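Local coordinates for probable Zn binding protein (Lactobacillus acidophilus, PDB 3Q69) that probably binds mucus through a Muc B2-like domain, the part of the longer protein present here, and may also bind zinc, at residues 17-22 with 69-74; 24-29 with 64-69; 33-38 with 81-86; 39-42 with 47-50; 52-57 with 88-93. One frame throughout, in Å; residues are numbered along the deposited sequence.

In the fold
Strand 2-19 opens contact 1 at 17-22, and contacts 2 and 3 begin in turn at 24-29 and 33-38. Contact 4 closes first: its hairpin, 39-42 with 47-50, lies wholly within the spans of contacts 1, 2 and 3. Contact 5 then opens at 52-57. Segment 64-69 closes contact 2 and, at Ile69, runs straight into 69-74, which closes contact 1 around it. Segments 81-86 and 88-93 finally close contacts 3 and 5, which cross each other and also cross contacts 1 and 2. Contacts 1 and 2, centres about 8 Å apart, tie one end of the elongated domain; contact 3 joins its two sheets, and contacts 4 and 5 lie toward the other end.

Contact 1 of 5, residues 17-22 with 69-74; sequences YRYEDG and IGYTAD
Tyr19 and Tyr71 meet in a T-shaped (edge-to-face) pair, with Tyr19 presenting the edge and Tyr71 the face. From CB of Tyr19, a first torsion of -73° sets CG anti to the carbonyl carbon and sends the ring toward 69-74, although the CB bond itself aims elsewhere. Of the ring atoms, CD1 of Tyr19 arrives first, 3.8 Å from Tyr71 CE2 and as near to CD2. Next comes Tyr19 CE1, which stands 3.7 Å above the centre of the Tyr71 ring. At the tip the hydroxyl reaches Ile68, with Tyr19 OH 3.7 Å from Ile68 CG2. The centroids are 4.8 Å apart and the planes meet at 61°, the evidence for an edge approach and not a stack. A serine in place of Tyr71 removes the flat surface beneath CD1 and CE1, and would probably leave the Tyr19 ring freer to turn. Beyond Tyr19 the chain reverses in a type I turn closed by Gly22 N to Tyr19 O at 2.7 Å. In this Muc B2-like domain strands 2-19 and 71-73 are not sheet neighbours: strand 96-104 runs between them, bonding to the backbone of Arg18 and carrying Tyr102 against Tyr17 and Ala73.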
# COMPACT_ATOMS: atom_id res chain seq x y z
N TYR A 17 -15.26 5.18 3.88
CA TYR A 17 -15.89 6.20 4.71
C TYR A 17 -17.38 5.89 4.80
O TYR A 17 -18.09 5.95 3.81
CB TYR A 17 -15.66 7.58 4.10
CG TYR A 17 -14.19 7.95 3.99
CD1 TYR A 17 -13.46 8.29 5.11
CD2 TYR A 17 -13.53 7.90 2.76
CE1 TYR A 17 -12.10 8.58 5.01
CE2 TYR A 17 -12.17 8.18 2.65
CZ TYR A 17 -11.47 8.52 3.79
OH TYR A 17 -10.13 8.81 3.72
N ARG A 18 -17.83 5.54 5.99
CA ARG A 18 -19.23 5.20 6.22
C ARG A 18 -19.79 5.82 7.49
O ARG A 18 -19.04 6.27 8.37
CB ARG A 18 -19.39 3.68 6.28
CG ARG A 18 -19.07 2.98 4.98
CD ARG A 18 -19.42 1.51 5.05
NE ARG A 18 -19.52 0.90 3.73
CZ ARG A 18 -19.96 -0.33 3.51
NH1 ARG A 18 -20.35 -1.10 4.53
NH2 ARG A 18 -20.03 -0.80 2.27
N TYR A 19 -21.11 5.85 7.58
CA TYR A 19 -21.79 6.37 8.77
C TYR A 19 -22.01 5.14 9.64
O TYR A 19 -21.87 4.01 9.16
CB TYR A 19 -23.13 6.99 8.39
CG TYR A 19 -23.03 8.31 7.66
CD1 TYR A 19 -22.72 9.50 8.35
CD2 TYR A 19 -23.22 8.39 6.28
CE1 TYR A 19 -22.62 10.71 7.68
CE2 TYR A 19 -23.12 9.60 5.60
CZ TYR A 19 -22.83 10.76 6.30
OH TYR A 19 -22.72 11.96 5.63
N GLU A 20 -22.34 5.35 10.91
CA GLU A 20 -22.57 4.23 11.82
C GLU A 20 -23.58 3.23 11.27
O GLU A 20 -23.46 2.03 11.51
CB GLU A 20 -23.05 4.72 13.17
CG GLU A 20 -22.03 5.55 13.93
CD GLU A 20 -22.52 5.94 15.31
OE1 GLU A 20 -23.59 6.59 15.41
OE2 GLU A 20 -21.83 5.58 16.30
N ASP A 21 -24.56 3.72 10.52
CA ASP A 21 -25.59 2.87 9.95
C ASP A 21 -25.12 2.11 8.70
O ASP A 21 -25.89 1.35 8.11
CB ASP A 21 -26.85 3.69 9.63
CG ASP A 21 -26.55 4.92 8.77
OD1 ASP A 21 -27.43 5.80 8.66
OD2 ASP A 21 -25.45 4.99 8.19
N GLY A 22 -23.87 2.33 8.31
CA GLY A 22 -23.33 1.62 7.16
C GLY A 22 -23.45 2.39 5.86
O GLY A 22 -22.94 1.97 4.82
N ILE A 69 -20.21 17.91 8.14
CA ILE A 69 -21.01 18.71 9.06
C ILE A 69 -22.05 17.88 9.82
O ILE A 69 -22.84 17.16 9.21
CB ILE A 69 -21.74 19.85 8.30
CG1 ILE A 69 -20.72 20.70 7.55
CG2 ILE A 69 -22.53 20.72 9.27
CD1 ILE A 69 -21.33 21.81 6.71
N GLY A 70 -22.04 17.98 11.15
CA GLY A 70 -22.99 17.24 11.96
C GLY A 70 -22.47 15.92 12.51
O GLY A 70 -23.06 15.37 13.44
N TYR A 71 -21.37 15.43 11.94
CA TYR A 71 -20.78 14.16 12.37
C TYR A 71 -19.30 14.30 12.67
O TYR A 71 -18.70 15.33 12.39
CB TYR A 71 -20.97 13.09 11.29
CG TYR A 71 -22.41 12.80 10.95
CD1 TYR A 71 -23.14 13.65 10.12
CD2 TYR A 71 -23.05 11.67 11.47
CE1 TYR A 71 -24.49 13.38 9.82
CE2 TYR A 71 -24.38 11.40 11.19
CZ TYR A 71 -25.10 12.25 10.36
OH TYR A 71 -26.42 11.98 10.08
N THR A 72 -18.73 13.25 13.24
CA THR A 72 -17.31 13.24 13.58
C THR A 72 -16.75 11.84 13.28
O THR A 72 -17.34 10.82 13.65
CB THR A 72 -17.08 13.56 15.06
OG1 THR A 72 -17.57 12.49 15.86
CG2 THR A 72 -17.80 14.85 15.44
N ALA A 73 -15.61 11.80 12.59
CA ALA A 73 -14.97 10.54 12.21
C ALA A 73 -14.22 9.91 13.38
O ALA A 73 -13.47 10.59 14.08
CB ALA A 73 -14.00 10.77 11.05
N ASP A 74 -14.41 8.60 13.58
CA ASP A 74 -13.72 7.92 14.66
C ASP A 74 -12.21 8.03 14.49
O ASP A 74 -11.46 7.92 15.45
CB ASP A 74 -14.16 6.45 14.78
CG ASP A 74 -13.96 5.66 13.49
OD1 ASP A 74 -14.22 4.44 13.52
OD2 ASP A 74 -13.57 6.25 12.46

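Contact 2 of 5, residues 24-29 with 64-69; sequences VAHDDH and PSPVII
Pro66 makes a CH-pi contact with His26, laying its ring carbon CG over one face of the imidazole. The Pro66 CG to His26 ring centroid distance is 4.1 Å, and the approach lies 17° off the ring normal, displaced toward the rim. The carbon most nearly beneath is accordingly His26 CD2, 3.9 Å from Pro66 CG. Polar anchoring comes from within 24-29: His26 ND1 donates to Asp27 O over 2.9 Å at 165°. The acceptor lies almost in the imidazole plane and offers a lone pair in its carbonyl plane, so this bond opposes rotation of the ring and holds its face toward the proline. His26 marks a corner of the chain, between the short, weakly bonded strand 24-25 and strand 27-42, while 64-69 is the irregular connection from strand 55-64 to strand 71-73. Apolar packing completes the contact at Ala25. Ile68 has an extended chain (chi2 -176°) that leads with CD1, which comes to 3.8 Å from Ala25 CB and 3.4 Å from Ala25 O. At the flank of the proline, Tyr17 packs against Pro66, and Tyr102 OH is hydrogen-bonded to Pro66 O.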
# COMPACT_ATOMS: atom_id res chain seq x y z
N VAL A 24 -22.72 4.87 2.99
CA VAL A 24 -21.48 5.42 2.46
C VAL A 24 -21.44 6.91 2.74
O VAL A 24 -22.31 7.65 2.28
CB VAL A 24 -21.37 5.18 0.93
CG1 VAL A 24 -22.64 5.66 0.24
CG2 VAL A 24 -20.16 5.90 0.38
N ALA A 25 -20.44 7.35 3.50
CA ALA A 25 -20.33 8.75 3.83
C ALA A 25 -19.48 9.55 2.85
O ALA A 25 -19.55 10.78 2.83
CB ALA A 25 -19.79 8.92 5.25
N HIS A 26 -18.67 8.86 2.05
CA HIS A 26 -17.81 9.53 1.09
C HIS A 26 -17.09 8.50 0.21
O HIS A 26 -16.83 7.37 0.66
CB HIS A 26 -16.78 10.38 1.85
CG HIS A 26 -15.96 11.27 0.97
ND1 HIS A 26 -15.09 10.77 0.03
CD2 HIS A 26 -15.90 12.62 0.87
CE1 HIS A 26 -14.52 11.78 -0.62
NE2 HIS A 26 -15.00 12.91 -0.12
N ASP A 27 -16.75 8.86 -1.02
CA ASP A 27 -16.06 7.91 -1.91
C ASP A 27 -14.78 7.39 -1.27
O ASP A 27 -14.09 8.10 -0.53
CB ASP A 27 -15.69 8.55 -3.25
CG ASP A 27 -16.90 8.90 -4.10
OD1 ASP A 27 -17.84 8.07 -4.20
OD2 ASP A 27 -16.89 10.00 -4.70
N ASP A 28 -14.45 6.14 -1.56
CA ASP A 28 -13.26 5.52 -1.01
C ASP A 28 -12.01 6.27 -1.49
O ASP A 28 -12.01 6.86 -2.58
CB ASP A 28 -13.17 4.05 -1.44
CG ASP A 28 -14.31 3.21 -0.90
OD1 ASP A 28 -14.88 3.58 0.15
OD2 ASP A 28 -14.62 2.16 -1.52
N HIS A 29 -10.96 6.23 -0.68
CA HIS A 29 -9.71 6.86 -1.04
C HIS A 29 -8.71 5.76 -1.32
O HIS A 29 -8.37 4.99 -0.43
CB HIS A 29 -9.20 7.74 0.09
CG HIS A 29 -8.01 8.56 -0.28
ND1 HIS A 29 -6.80 8.00 -0.65
CD2 HIS A 29 -7.84 9.90 -0.33
CE1 HIS A 29 -5.94 8.97 -0.91
NE2 HIS A 29 -6.54 10.13 -0.73
N PRO A 64 -5.91 12.96 6.02
CA PRO A 64 -6.93 13.56 6.88
C PRO A 64 -8.32 13.11 6.43
O PRO A 64 -8.64 13.14 5.24
CB PRO A 64 -6.71 15.06 6.68
CG PRO A 64 -5.27 15.16 6.34
CD PRO A 64 -5.09 13.99 5.39
N SER A 65 -9.16 12.71 7.37
CA SER A 65 -10.51 12.26 7.03
C SER A 65 -11.41 13.44 6.64
O SER A 65 -11.32 14.53 7.21
CB SER A 65 -11.12 11.54 8.23
OG SER A 65 -10.49 10.30 8.46
N PRO A 66 -12.28 13.23 5.64
CA PRO A 66 -13.17 14.31 5.22
C PRO A 66 -14.03 14.79 6.38
O PRO A 66 -14.53 13.99 7.16
CB PRO A 66 -14.01 13.66 4.12
CG PRO A 66 -13.07 12.64 3.55
CD PRO A 66 -12.46 12.04 4.79
N VAL A 67 -14.17 16.10 6.50
CA VAL A 67 -15.00 16.67 7.56
C VAL A 67 -16.43 16.74 7.06
O VAL A 67 -16.69 17.32 6.00
CB VAL A 67 -14.54 18.08 7.95
CG1 VAL A 67 -15.44 18.64 9.04
CG2 VAL A 67 -13.09 18.03 8.44
N ILE A 68 -17.34 16.13 7.80
CA ILE A 68 -18.76 16.12 7.44
C ILE A 68 -19.55 16.82 8.53
O ILE A 68 -19.56 16.40 9.69
CB ILE A 68 -19.27 14.67 7.27
CG1 ILE A 68 -18.66 14.06 6.00
CG2 ILE A 68 -20.79 14.66 7.20
CD1 ILE A 68 -19.17 12.66 5.68
N ILE A 69 -20.21 17.91 8.14
CA ILE A 69 -21.01 18.71 9.06
C ILE A 69 -22.05 17.88 9.82
O ILE A 69 -22.84 17.16 9.21
CB ILE A 69 -21.74 19.85 8.30
CG1 ILE A 69 -20.72 20.70 7.55
CG2 ILE A 69 -22.53 20.72 9.27
CD1 ILE A 69 -21.33 21.81 6.71

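Contact 3 of 5, residues 33-38 with 81-86; sequences LIFTQS and DEVTVD
The carbonyl oxygen of Val83 lies at the edge of the Phe35 ring, near its plane, 3.6 Å from Phe35 CZ and almost as close to CE1. This is a close approach of a polar atom to ring C-H groups and not a conventional hydrogen bond; the backbone of Val83 is bonded instead to Gln58 in the adjoining strand. The motif is face-to-face packing of two beta sheets: strand 33-38 belongs to the five-stranded mixed sheet of this Muc B2-like domain, and strand 81-86 to the two-stranded antiparallel one. Their axes approach to 8.6 Å and run in the same sense, 22° apart, a separation too wide for backbone pairing and bridged by side chains. Strand alternation supplies these: Leu33 and Phe35 face Val83 and Val85, while Glu82 and Thr84 turn away. The centre of the contact is a CH-pi interaction in which Val85 CG2 sits over the middle of the Phe35 ring, 3.7 Å from the centroid and 11° off the normal. Phe35 places its CG anti to the carbonyl carbon (chi1 -60°), which carries the ring across the gap between the sheets and lays a face beneath that methyl. Val11 of strand 2-19 packs against both Phe35 and Val83, adding to a buried apolar layer. At its border the polar Gln37 is engaged through OE1 by Arg7. A second methyl meets the ring at its far end: Val83 CG1 lies 3.8 Å from Phe35 CZ, while Leu33 CD1 touches Val83 more loosely, 4.4 Å from its CB.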
# COMPACT_ATOMS: atom_id res chain seq x y z
N LEU A 33 1.49 2.12 -3.92
CA LEU A 33 2.93 2.25 -3.79
C LEU A 33 3.50 1.15 -4.67
O LEU A 33 3.17 -0.04 -4.53
CB LEU A 33 3.36 2.07 -2.33
CG LEU A 33 2.90 3.19 -1.39
CD1 LEU A 33 3.33 2.92 0.02
CD2 LEU A 33 3.43 4.50 -1.89
N ILE A 34 4.36 1.54 -5.61
CA ILE A 34 4.95 0.59 -6.54
C ILE A 34 6.42 0.35 -6.21
O ILE A 34 7.22 1.27 -6.14
CB ILE A 34 4.78 1.13 -7.97
CG1 ILE A 34 3.31 1.51 -8.16
CG2 ILE A 34 5.22 0.08 -9.01
CD1 ILE A 34 2.97 2.20 -9.50
N PHE A 35 6.75 -0.92 -6.00
CA PHE A 35 8.10 -1.36 -5.65
C PHE A 35 8.68 -2.22 -6.77
O PHE A 35 8.09 -3.23 -7.18
CB PHE A 35 8.06 -2.21 -4.38
CG PHE A 35 7.51 -1.50 -3.18
CD1 PHE A 35 8.36 -1.07 -2.17
CD2 PHE A 35 6.15 -1.28 -3.06
CE1 PHE A 35 7.85 -0.41 -1.03
CE2 PHE A 35 5.62 -0.63 -1.94
CZ PHE A 35 6.47 -0.20 -0.92
N THR A 36 9.85 -1.83 -7.27
CA THR A 36 10.46 -2.58 -8.35
C THR A 36 11.91 -2.90 -8.05
O THR A 36 12.72 -2.01 -7.81
CB THR A 36 10.41 -1.81 -9.70
OG1 THR A 36 9.05 -1.68 -10.12
CG2 THR A 36 11.17 -2.58 -10.80
N GLN A 37 12.23 -4.19 -8.03
CA GLN A 37 13.60 -4.64 -7.80
C GLN A 37 14.22 -5.09 -9.11
O GLN A 37 13.56 -5.73 -9.95
CB GLN A 37 13.62 -5.80 -6.82
CG GLN A 37 14.93 -6.53 -6.74
CD GLN A 37 14.95 -7.63 -5.69
OE1 GLN A 37 13.91 -8.19 -5.34
NE2 GLN A 37 16.13 -7.99 -5.22
N SER A 38 15.49 -4.72 -9.30
CA SER A 38 16.24 -5.10 -10.49
C SER A 38 17.13 -6.29 -10.18
O SER A 38 17.55 -6.50 -9.05
CB SER A 38 17.11 -3.95 -10.98
OG SER A 38 16.32 -2.91 -11.52
N ASP A 81 1.72 5.46 6.99
CA ASP A 81 1.93 4.02 7.09
C ASP A 81 3.11 3.60 6.22
O ASP A 81 3.05 3.68 4.99
CB ASP A 81 0.65 3.30 6.66
CG ASP A 81 0.69 1.80 6.94
OD1 ASP A 81 1.75 1.28 7.33
OD2 ASP A 81 -0.35 1.14 6.76
N GLU A 82 4.19 3.17 6.87
CA GLU A 82 5.38 2.74 6.14
C GLU A 82 5.27 1.28 5.71
O GLU A 82 5.00 0.38 6.54
CB GLU A 82 6.64 2.89 6.98
CG GLU A 82 7.08 4.32 7.23
CD GLU A 82 8.51 4.40 7.72
OE1 GLU A 82 8.97 3.42 8.34
OE2 GLU A 82 9.18 5.45 7.50
N VAL A 83 5.49 1.06 4.42
CA VAL A 83 5.42 -0.28 3.84
C VAL A 83 6.78 -0.66 3.29
O VAL A 83 7.39 0.12 2.58
CB VAL A 83 4.37 -0.35 2.71
CG1 VAL A 83 4.44 -1.67 1.99
CG2 VAL A 83 3.00 -0.15 3.28
N THR A 84 7.25 -1.84 3.64
CA THR A 84 8.53 -2.34 3.18
C THR A 84 8.36 -3.64 2.42
O THR A 84 7.55 -4.51 2.78
CB THR A 84 9.50 -2.57 4.35
OG1 THR A 84 9.85 -1.32 4.95
CG2 THR A 84 10.80 -3.20 3.83
N VAL A 85 9.13 -3.76 1.35
CA VAL A 85 9.12 -4.94 0.51
C VAL A 85 10.58 -5.31 0.38
O VAL A 85 11.41 -4.47 0.07
CB VAL A 85 8.57 -4.65 -0.89
CG1 VAL A 85 8.82 -5.89 -1.81
CG2 VAL A 85 7.11 -4.33 -0.83
N ASP A 86 10.90 -6.57 0.62
CA ASP A 86 12.27 -7.03 0.52
C ASP A 86 12.33 -8.22 -0.44
O ASP A 86 11.31 -8.83 -0.80
CB ASP A 86 12.80 -7.44 1.90
CG ASP A 86 11.79 -8.22 2.70
OD1 ASP A 86 11.32 -9.27 2.21
OD2 ASP A 86 11.43 -7.77 3.81

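Contact 4 of 5, residues 39-42 with 47-50; sequences GKRD and KEIW
A beta hairpin joins strand 27-42 to the short strand 48-49, and Lys40 and Ile49 form its antiparallel hydrogen-bonded pair. Lys40 N donates to Ile49 O at 3.2 Å, and Ile49 N returns a shorter bond to Lys40 O at 2.7 Å. Toward the turn, Asp42 N to Lys47 O adds a third rung of 2.8 Å, and Asp42 OD1 accepts from Thr44 N within the turn itself. Arg41 and Glu48 are the adjacent non-hydrogen-bonded pair, their CA atoms 4.3 Å apart, and their side chains lie alongside each other on the face away from Lys40 and Ile49. Arg41 keeps CG anti to its N (chi1 176°) and bends at chi3, which brings the guanidinium side-on to the carboxylate. One oxygen takes both donors: Glu48 OE2 is 3.1 Å from Arg41 NE, met on its anti lone pair, and 3.0 Å from Arg41 NH2. The two flat groups are 18° from coplanar, consistent with a planar two-nitrogen salt bridge. With a leucine in place of Arg41, the NE and NH2 donors and the positive charge are gone, and the carboxylates of Glu48 and Glu3 would probably be left without their shared partner. At the other end, Gly39 N is 3.5 Å from Trp50 CZ3, and a CB there would collide with the indole. Strand 48-49 is the outermost in its sheet; strand 27-42 separates it from strand 2-19, where Glu3 binds Arg41 NH1, Ile5 packs on Trp50 and Arg7 makes a cation-pi contact with its indole.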
# COMPACT_ATOMS: atom_id res chain seq x y z
N GLY A 39 17.42 -7.08 -11.20
CA GLY A 39 18.25 -8.26 -11.04
C GLY A 39 18.82 -8.68 -12.39
O GLY A 39 18.71 -7.96 -13.37
N LYS A 40 19.42 -9.85 -12.43
CA LYS A 40 20.01 -10.36 -13.66
C LYS A 40 19.60 -11.80 -13.89
O LYS A 40 19.23 -12.50 -12.96
CB LYS A 40 21.54 -10.29 -13.59
CG LYS A 40 22.13 -8.90 -13.31
CD LYS A 40 21.90 -7.94 -14.47
CE LYS A 40 22.32 -6.52 -14.09
NZ LYS A 40 21.85 -5.51 -15.11
N ARG A 41 19.68 -12.24 -15.14
CA ARG A 41 19.39 -13.61 -15.50
C ARG A 41 20.59 -14.11 -16.29
O ARG A 41 21.10 -13.42 -17.16
CB ARG A 41 18.15 -13.72 -16.38
CG ARG A 41 17.88 -15.17 -16.85
CD ARG A 41 16.67 -15.26 -17.81
NE ARG A 41 15.45 -14.76 -17.19
CZ ARG A 41 14.65 -13.83 -17.71
NH1 ARG A 41 14.94 -13.29 -18.89
NH2 ARG A 41 13.55 -13.44 -17.06
N ASP A 42 21.05 -15.31 -15.97
CA ASP A 42 22.18 -15.86 -16.69
C ASP A 42 21.62 -16.35 -18.03
O ASP A 42 20.61 -17.06 -18.08
CB ASP A 42 22.80 -17.00 -15.89
CG ASP A 42 24.16 -17.38 -16.40
OD1 ASP A 42 24.24 -17.88 -17.54
OD2 ASP A 42 25.15 -17.16 -15.67
N LYS A 47 19.43 -19.12 -14.71
CA LYS A 47 19.37 -18.72 -13.31
C LYS A 47 19.08 -17.22 -13.14
O LYS A 47 19.71 -16.37 -13.78
CB LYS A 47 20.68 -19.05 -12.60
CG LYS A 47 20.71 -18.64 -11.16
CD LYS A 47 22.02 -19.01 -10.50
CE LYS A 47 23.22 -18.36 -11.21
NZ LYS A 47 24.52 -18.74 -10.59
N GLU A 48 18.13 -16.89 -12.28
CA GLU A 48 17.78 -15.51 -12.03
C GLU A 48 18.43 -15.13 -10.70
O GLU A 48 18.20 -15.78 -9.69
CB GLU A 48 16.26 -15.34 -11.95
CG GLU A 48 15.53 -15.95 -13.15
CD GLU A 48 14.16 -15.36 -13.36
OE1 GLU A 48 13.37 -15.34 -12.40
OE2 GLU A 48 13.87 -14.91 -14.48
N ILE A 49 19.25 -14.09 -10.72
CA ILE A 49 19.96 -13.67 -9.51
C ILE A 49 19.42 -12.38 -8.91
O ILE A 49 19.43 -11.34 -9.55
CB ILE A 49 21.47 -13.50 -9.79
CG1 ILE A 49 22.08 -14.80 -10.28
CG2 ILE A 49 22.17 -13.06 -8.52
CD1 ILE A 49 21.89 -15.07 -11.76
N TRP A 50 18.93 -12.48 -7.68
CA TRP A 50 18.38 -11.31 -6.98
C TRP A 50 19.18 -11.00 -5.71
O TRP A 50 19.55 -11.92 -4.99
CB TRP A 50 16.92 -11.55 -6.60
CG TRP A 50 16.03 -11.89 -7.73
CD1 TRP A 50 15.60 -13.14 -8.10
CD2 TRP A 50 15.43 -10.97 -8.64
NE1 TRP A 50 14.77 -13.04 -9.19
CE2 TRP A 50 14.64 -11.73 -9.54
CE3 TRP A 50 15.48 -9.58 -8.79
CZ2 TRP A 50 13.91 -11.13 -10.58
CZ3 TRP A 50 14.76 -8.99 -9.83
CH2 TRP A 50 13.98 -9.77 -10.71

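Contact 5 of 5, residues 52-57 with 88-93; sequences SKWSLT and KNFLDK
Trp54 and Phe90 form the tightly packed inner half of this contact, and Ser52, Lys53 and Lys88 its exposed outer half. In the Muc B2-like domain, 52-54 is the loop leading into the start of strand 55-64; the connection 88-93, with a type I turn from Asn89 to Asp92, follows strand 77-86 on the way to strand 96-104. On the inner side, Trp54 CZ3 approaches the edge of the Phe90 ring, near its plane, 3.8 Å from CE2. The six-membered ring of Trp54 and the Phe90 ring have centroids 6.0 Å apart and planes at 41°, an oblique pairing that is neither a stack nor T-shaped. Phe90 swings its ring inward with CG anti to the backbone N (chi1 -164°). There the phenyl is buried, and Val85 and Gln37 pack against both aromatic side chains, so this half is held from two strands, 77-86 and 27-42. The outer half depends on one hydrogen bond, from Lys88 NZ to Ser52 O at 2.7 Å. The donor stands above the carbonyl plane, 47° out of it. Lys88 reaches it by bending at chi2 and chi3, but an unstaggered chi2 and the approach of Lys88 CD to 2.9 Å from the same Ser52 O leave the exact course of this exposed side chain uncertain. A second positive group lies close by, its proximity probably eased by water, since both lysines are exposed. The side chains cross at a slant, with Lys88 NZ 3.6 Å from Lys53 CD and 3.8 Å from Lys53 NZ.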
# COMPACT_ATOMS: atom_id res chain seq x y z
N SER A 52 19.69 -10.76 -2.26
CA SER A 52 18.95 -11.23 -1.10
C SER A 52 18.69 -10.21 0.00
O SER A 52 17.71 -10.34 0.77
CB SER A 52 19.67 -12.42 -0.49
OG SER A 52 18.87 -13.05 0.51
N LYS A 53 19.54 -9.19 0.07
CA LYS A 53 19.40 -8.18 1.10
C LYS A 53 18.71 -6.91 0.60
O LYS A 53 18.62 -5.93 1.33
CB LYS A 53 20.77 -7.82 1.67
CG LYS A 53 21.50 -8.98 2.32
CD LYS A 53 20.75 -9.48 3.55
CE LYS A 53 21.51 -10.60 4.24
NZ LYS A 53 20.77 -11.12 5.43
N TRP A 54 18.21 -6.93 -0.64
CA TRP A 54 17.51 -5.78 -1.21
C TRP A 54 16.29 -5.51 -0.34
O TRP A 54 15.63 -6.43 0.11
CB TRP A 54 17.02 -6.03 -2.64
CG TRP A 54 16.26 -4.86 -3.23
CD1 TRP A 54 16.80 -3.75 -3.83
CD2 TRP A 54 14.84 -4.69 -3.29
NE1 TRP A 54 15.79 -2.90 -4.26
CE2 TRP A 54 14.59 -3.46 -3.94
CE3 TRP A 54 13.75 -5.46 -2.86
CZ2 TRP A 54 13.29 -2.98 -4.17
CZ3 TRP A 54 12.46 -4.99 -3.09
CH2 TRP A 54 12.24 -3.75 -3.74
N SER A 55 15.98 -4.24 -0.16
CA SER A 55 14.85 -3.83 0.66
C SER A 55 14.49 -2.39 0.31
O SER A 55 15.37 -1.58 0.04
CB SER A 55 15.20 -3.93 2.15
OG SER A 55 14.02 -3.76 2.92
N LEU A 56 13.20 -2.07 0.31
CA LEU A 56 12.75 -0.74 -0.04
C LEU A 56 11.50 -0.42 0.76
O LEU A 56 10.57 -1.21 0.89
CB LEU A 56 12.45 -0.67 -1.54
CG LEU A 56 11.97 0.66 -2.13
CD1 LEU A 56 13.07 1.69 -2.00
CD2 LEU A 56 11.60 0.47 -3.65
N THR A 57 11.50 0.79 1.29
CA THR A 57 10.42 1.26 2.10
C THR A 57 9.83 2.53 1.52
O THR A 57 10.56 3.39 1.01
CB THR A 57 10.90 1.55 3.55
OG1 THR A 57 11.33 0.33 4.16
CG2 THR A 57 9.76 2.13 4.42
N LYS A 88 13.38 -11.31 -0.07
CA LYS A 88 12.95 -12.59 0.50
C LYS A 88 11.46 -12.82 0.62
O LYS A 88 11.02 -13.97 0.75
CB LYS A 88 13.57 -12.82 1.88
CG LYS A 88 14.93 -13.53 1.85
CD LYS A 88 16.09 -12.54 1.85
CE LYS A 88 16.28 -11.90 3.23
NZ LYS A 88 17.57 -11.18 3.31
N ASN A 89 10.67 -11.76 0.60
CA ASN A 89 9.23 -11.89 0.73
C ASN A 89 8.60 -10.98 -0.33
O ASN A 89 7.54 -10.39 -0.11
CB ASN A 89 8.78 -11.46 2.13
CG ASN A 89 9.61 -12.12 3.25
OD1 ASN A 89 9.55 -13.33 3.45
ND2 ASN A 89 10.39 -11.31 3.96
N PHE A 90 9.26 -10.89 -1.48
CA PHE A 90 8.78 -10.02 -2.54
C PHE A 90 7.36 -10.29 -3.01
O PHE A 90 6.56 -9.36 -3.19
CB PHE A 90 9.73 -10.07 -3.75
CG PHE A 90 9.52 -8.94 -4.71
CD1 PHE A 90 8.50 -8.99 -5.67
CD2 PHE A 90 10.31 -7.80 -4.64
CE1 PHE A 90 8.26 -7.93 -6.52
CE2 PHE A 90 10.08 -6.71 -5.49
CZ PHE A 90 9.06 -6.78 -6.43
N LEU A 91 7.02 -11.57 -3.17
CA LEU A 91 5.70 -11.96 -3.68
C LEU A 91 4.56 -12.01 -2.67
O LEU A 91 3.57 -12.71 -2.90
CB LEU A 91 5.79 -13.34 -4.35
CG LEU A 91 6.83 -13.55 -5.46
CD1 LEU A 91 7.16 -15.03 -5.58
CD2 LEU A 91 6.28 -13.00 -6.78
N ASP A 92 4.68 -11.27 -1.57
CA ASP A 92 3.62 -11.29 -0.56
C ASP A 92 2.81 -10.01 -0.49
O ASP A 92 3.33 -8.94 -0.20
CB ASP A 92 4.23 -11.61 0.80
CG ASP A 92 4.86 -13.00 0.85
OD1 ASP A 92 4.15 -13.99 0.57
OD2 ASP A 92 6.06 -13.11 1.18
N LYS A 93 1.51 -10.12 -0.74
CA LYS A 93 0.57 -9.00 -0.72
C LYS A 93 0.54 -8.33 0.65
O LYS A 93 0.53 -9.01 1.68
CB LYS A 93 -0.84 -9.48 -1.09
CG LYS A 93 -0.96 -10.11 -2.46
CD LYS A 93 -2.38 -10.58 -2.73
CE LYS A 93 -2.61 -10.91 -4.21
NZ LYS A 93 -2.17 -9.78 -5.08